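Local coordinates for protein serpin-ZX (PDB 3LE2) that inhibits proteases such as metacaspase-9 and RD21A, offering an exposed reactive centre loop that is cleaved and then holds the target covalently, restraining programmed cell death, at residues 212-217 with 362-367. Residues are numbered along the deposited sequence; the frame is centred on the assembly and turned at random.
Sequences QYVSAY and IDFVAD
Val214 meets both Ile362 and Phe364 through a single methyl, CG1. It lies 4.0 Å from CD1 of Ile362. The same methyl is 3.9 Å from CD1 of Phe364, reaching the ring obliquely. CG1 of Val214 stands anti to the backbone N (chi1 -176°), and from there it can serve both partners. Ile362 uses the end of its longer branch. Its CG1-CD1 arm is extended (chi2 -176°), and CD1 also comes within 4.2 Å of CB of Ala216. Each of them thus bridges two residues, i and i+2, of the other strand: Ile362 spans Val214 and Ala216, Val214 spans Ile362 and Phe364.

The backbones stay apart. The two strand axes pass 8.4 Å from each other at closest approach and run at 97°, nearly perpendicular. The CA atoms of Val214 and Phe364 are 7.6 Å apart. Strand 212-217 bonds to the flanking strands (Ser215 with Val222, Gln212 with Val272), while Ile362 and Phe364 bond to Arg275 and Glu276, in the link between strands 271-274 and 277-289. Leu223 of strand 220-226 touches both Val214 and Phe364, and Phe364 also touches Phe277 of strand 277-289.

Segment 362-367 takes in the C-terminal end of the reactive centre loop and continues beyond it, away from the reactive bond. The contact packs strand 1 of serpin sheet C, which follows the loop, across a strand of sheet B, so strands of the two sheets cross here nearly at right angles. Only apolar carbon atoms meet between the two segments, so their direct attachment rests on van der Waals and hydrophobic contact, with Val214 and Phe364 buried and Ala216 at the exposed margin.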
ATOM      1  N   GLN A 212       3.327   9.711  22.993  1.00 32.52           N
ATOM      2  CA  GLN A 212       3.127   9.006  21.724  1.00 36.39           C
ATOM      3  C   GLN A 212       2.759   7.519  21.907  1.00 33.34           C
ATOM      4  O   GLN A 212       3.113   6.903  22.910  1.00 35.61           O
ATOM      5  CB  GLN A 212       4.376   9.134  20.840  1.00 30.39           C
ATOM      6  CG  GLN A 212       4.938  10.571  20.674  1.00 31.75           C
ATOM      7  CD  GLN A 212       4.020  11.487  19.893  1.00 28.16           C
ATOM      8  OE1 GLN A 212       3.302  11.048  18.996  1.00 29.08           O
ATOM      9  NE2 GLN A 212       4.028  12.770  20.238  1.00 36.01           N
ATOM     10  N   TYR A 213       2.046   6.954  20.934  1.00 29.65           N
ATOM     11  CA  TYR A 213       1.837   5.505  20.856  1.00 30.16           C
ATOM     12  C   TYR A 213       3.133   4.797  20.445  1.00 31.68           C
ATOM     13  O   TYR A 213       3.378   4.567  19.254  1.00 33.24           O
ATOM     14  CB  TYR A 213       0.733   5.159  19.839  1.00 26.18           C
ATOM     15  CG  TYR A 213      -0.650   5.676  20.196  1.00 36.21           C
ATOM     16  CD1 TYR A 213      -1.409   5.058  21.190  1.00 35.76           C
ATOM     17  CD2 TYR A 213      -1.205   6.773  19.523  1.00 31.76           C
ATOM     18  CE1 TYR A 213      -2.673   5.522  21.522  1.00 28.40           C
ATOM     19  CE2 TYR A 213      -2.455   7.243  19.841  1.00 35.17           C
ATOM     20  CZ  TYR A 213      -3.189   6.609  20.851  1.00 42.14           C
ATOM     21  OH  TYR A 213      -4.444   7.056  21.180  1.00 33.73           O
ATOM     22  N   VAL A 214       3.968   4.461  21.421  1.00 27.45           N
ATOM     23  CA  VAL A 214       5.199   3.734  21.131  1.00 32.97           C
ATOM     24  C   VAL A 214       5.339   2.482  22.009  1.00 36.75           C
ATOM     25  O   VAL A 214       5.128   2.544  23.222  1.00 39.16           O
ATOM     26  CB  VAL A 214       6.435   4.631  21.325  1.00 30.47           C
ATOM     27  CG1 VAL A 214       7.708   3.888  20.930  1.00 33.17           C
ATOM     28  CG2 VAL A 214       6.292   5.911  20.521  1.00 35.37           C
ATOM     29  N   SER A 215       5.674   1.351  21.391  1.00 32.32           N
ATOM     30  CA  SER A 215       6.044   0.141  22.125  1.00 32.36           C
ATOM     31  C   SER A 215       7.440  -0.309  21.688  1.00 37.76           C
ATOM     32  O   SER A 215       7.801  -0.203  20.514  1.00 31.63           O
ATOM     33  CB  SER A 215       5.051  -1.006  21.882  1.00 29.79           C
ATOM     34  OG  SER A 215       3.746  -0.707  22.340  1.00 38.96           O
ATOM     35  N   ALA A 216       8.211  -0.829  22.637  1.00 31.89           N
ATOM     36  CA  ALA A 216       9.501  -1.419  22.340  1.00 26.73           C
ATOM     37  C   ALA A 216       9.419  -2.936  22.391  1.00 33.59           C
ATOM     38  O   ALA A 216       8.704  -3.517  23.206  1.00 34.37           O
ATOM     39  CB  ALA A 216      10.561  -0.906  23.311  1.00 32.49           C
ATOM     40  N   TYR A 217      10.163  -3.568  21.499  1.00 27.14           N
ATOM     41  CA  TYR A 217      10.226  -5.003  21.409  1.00 29.58           C
ATOM     42  C   TYR A 217      11.702  -5.425  21.328  1.00 35.87           C
ATOM     43  O   TYR A 217      12.605  -4.595  21.411  1.00 33.37           O
ATOM     44  CB  TYR A 217       9.450  -5.470  20.175  1.00 30.00           C
ATOM     45  CG  TYR A 217       8.001  -5.036  20.180  1.00 30.36           C
ATOM     46  CD1 TYR A 217       7.039  -5.769  20.869  1.00 34.63           C
ATOM     47  CD2 TYR A 217       7.594  -3.899  19.505  1.00 26.12           C
ATOM     48  CE1 TYR A 217       5.715  -5.379  20.880  1.00 27.15           C
ATOM     49  CE2 TYR A 217       6.270  -3.497  19.515  1.00 29.31           C
ATOM     50  CZ  TYR A 217       5.330  -4.242  20.204  1.00 36.69           C
ATOM     51  OH  TYR A 217       4.002  -3.856  20.218  1.00 31.41           O
ATOM     52  N   ILE A 362      10.662   6.962  27.096  1.00 44.55           N
ATOM     53  CA  ILE A 362      11.161   6.147  26.007  1.00 42.09           C
ATOM     54  C   ILE A 362      11.601   7.043  24.858  1.00 40.66           C
ATOM     55  O   ILE A 362      11.091   8.152  24.696  1.00 37.75           O
ATOM     56  CB  ILE A 362      10.067   5.163  25.530  1.00 35.47           C
ATOM     57  CG1 ILE A 362      10.679   3.937  24.880  1.00 38.94           C
ATOM     58  CG2 ILE A 362       9.107   5.828  24.565  1.00 37.07           C
ATOM     59  CD1 ILE A 362       9.638   3.013  24.336  1.00 45.61           C
ATOM     60  N   ASP A 363      12.573   6.574  24.083  1.00 41.09           N
ATOM     61  CA  ASP A 363      13.008   7.296  22.889  1.00 43.66           C
ATOM     62  C   ASP A 363      12.500   6.614  21.628  1.00 39.79           C
ATOM     63  O   ASP A 363      12.424   5.383  21.546  1.00 31.73           O
ATOM     64  CB  ASP A 363      14.537   7.412  22.812  1.00 38.61           C
ATOM     65  CG  ASP A 363      15.117   8.312  23.894  1.00 44.79           C
ATOM     66  OD1 ASP A 363      14.387   9.173  24.424  1.00 46.22           O
ATOM     67  OD2 ASP A 363      16.311   8.156  24.213  1.00 44.99           O
ATOM     68  N   PHE A 364      12.138   7.432  20.652  1.00 34.88           N
ATOM     69  CA  PHE A 364      11.881   6.942  19.322  1.00 30.75           C
ATOM     70  C   PHE A 364      12.527   7.956  18.374  1.00 34.58           C
ATOM     71  O   PHE A 364      11.949   8.997  18.065  1.00 32.30           O
ATOM     72  CB  PHE A 364      10.379   6.803  19.072  1.00 23.40           C
ATOM     73  CG  PHE A 364      10.046   6.076  17.800  1.00 25.57           C
ATOM     74  CD1 PHE A 364       9.808   4.710  17.808  1.00 26.97           C
ATOM     75  CD2 PHE A 364       9.994   6.756  16.591  1.00 28.75           C
ATOM     76  CE1 PHE A 364       9.516   4.029  16.635  1.00 22.81           C
ATOM     77  CE2 PHE A 364       9.695   6.091  15.409  1.00 27.83           C
ATOM     78  CZ  PHE A 364       9.457   4.722  15.436  1.00 28.18           C
ATOM     79  N   VAL A 365      13.751   7.666  17.952  1.00 30.67           N
ATOM     80  CA  VAL A 365      14.499   8.589  17.099  1.00 36.64           C
ATOM     81  C   VAL A 365      14.787   7.931  15.757  1.00 31.74           C
ATOM     82  O   VAL A 365      15.651   7.067  15.649  1.00 30.80           O
ATOM     83  CB  VAL A 365      15.806   9.045  17.775  1.00 39.07           C
ATOM     84  CG1 VAL A 365      16.640   9.917  16.817  1.00 35.37           C
ATOM     85  CG2 VAL A 365      15.488   9.792  19.070  1.00 29.90           C
ATOM     86  N   ALA A 366      14.035   8.323  14.740  1.00 28.62           N
ATOM     87  CA  ALA A 366      14.074   7.610  13.475  1.00 30.31           C
ATOM     88  C   ALA A 366      15.110   8.231  12.550  1.00 35.71           C
ATOM     89  O   ALA A 366      14.784   8.754  11.481  1.00 33.39           O
ATOM     90  CB  ALA A 366      12.704   7.620  12.829  1.00 27.19           C
ATOM     91  N   ASP A 367      16.366   8.177  12.974  1.00 34.02           N
ATOM     92  CA  ASP A 367      17.447   8.757  12.207  1.00 30.94           C
ATOM     93  C   ASP A 367      18.133   7.692  11.371  1.00 31.96           C
ATOM     94  O   ASP A 367      19.304   7.822  11.022  1.00 29.06           O
ATOM     95  CB  ASP A 367      18.452   9.417  13.145  1.00 31.02           C
ATOM     96  CG  ASP A 367      19.111   8.424  14.072  1.00 37.88           C
ATOM     97  OD1 ASP A 367      18.689   7.247  14.097  1.00 35.09           O
ATOM     98  OD2 ASP A 367      20.058   8.815  14.782  1.00 39.73           O
TER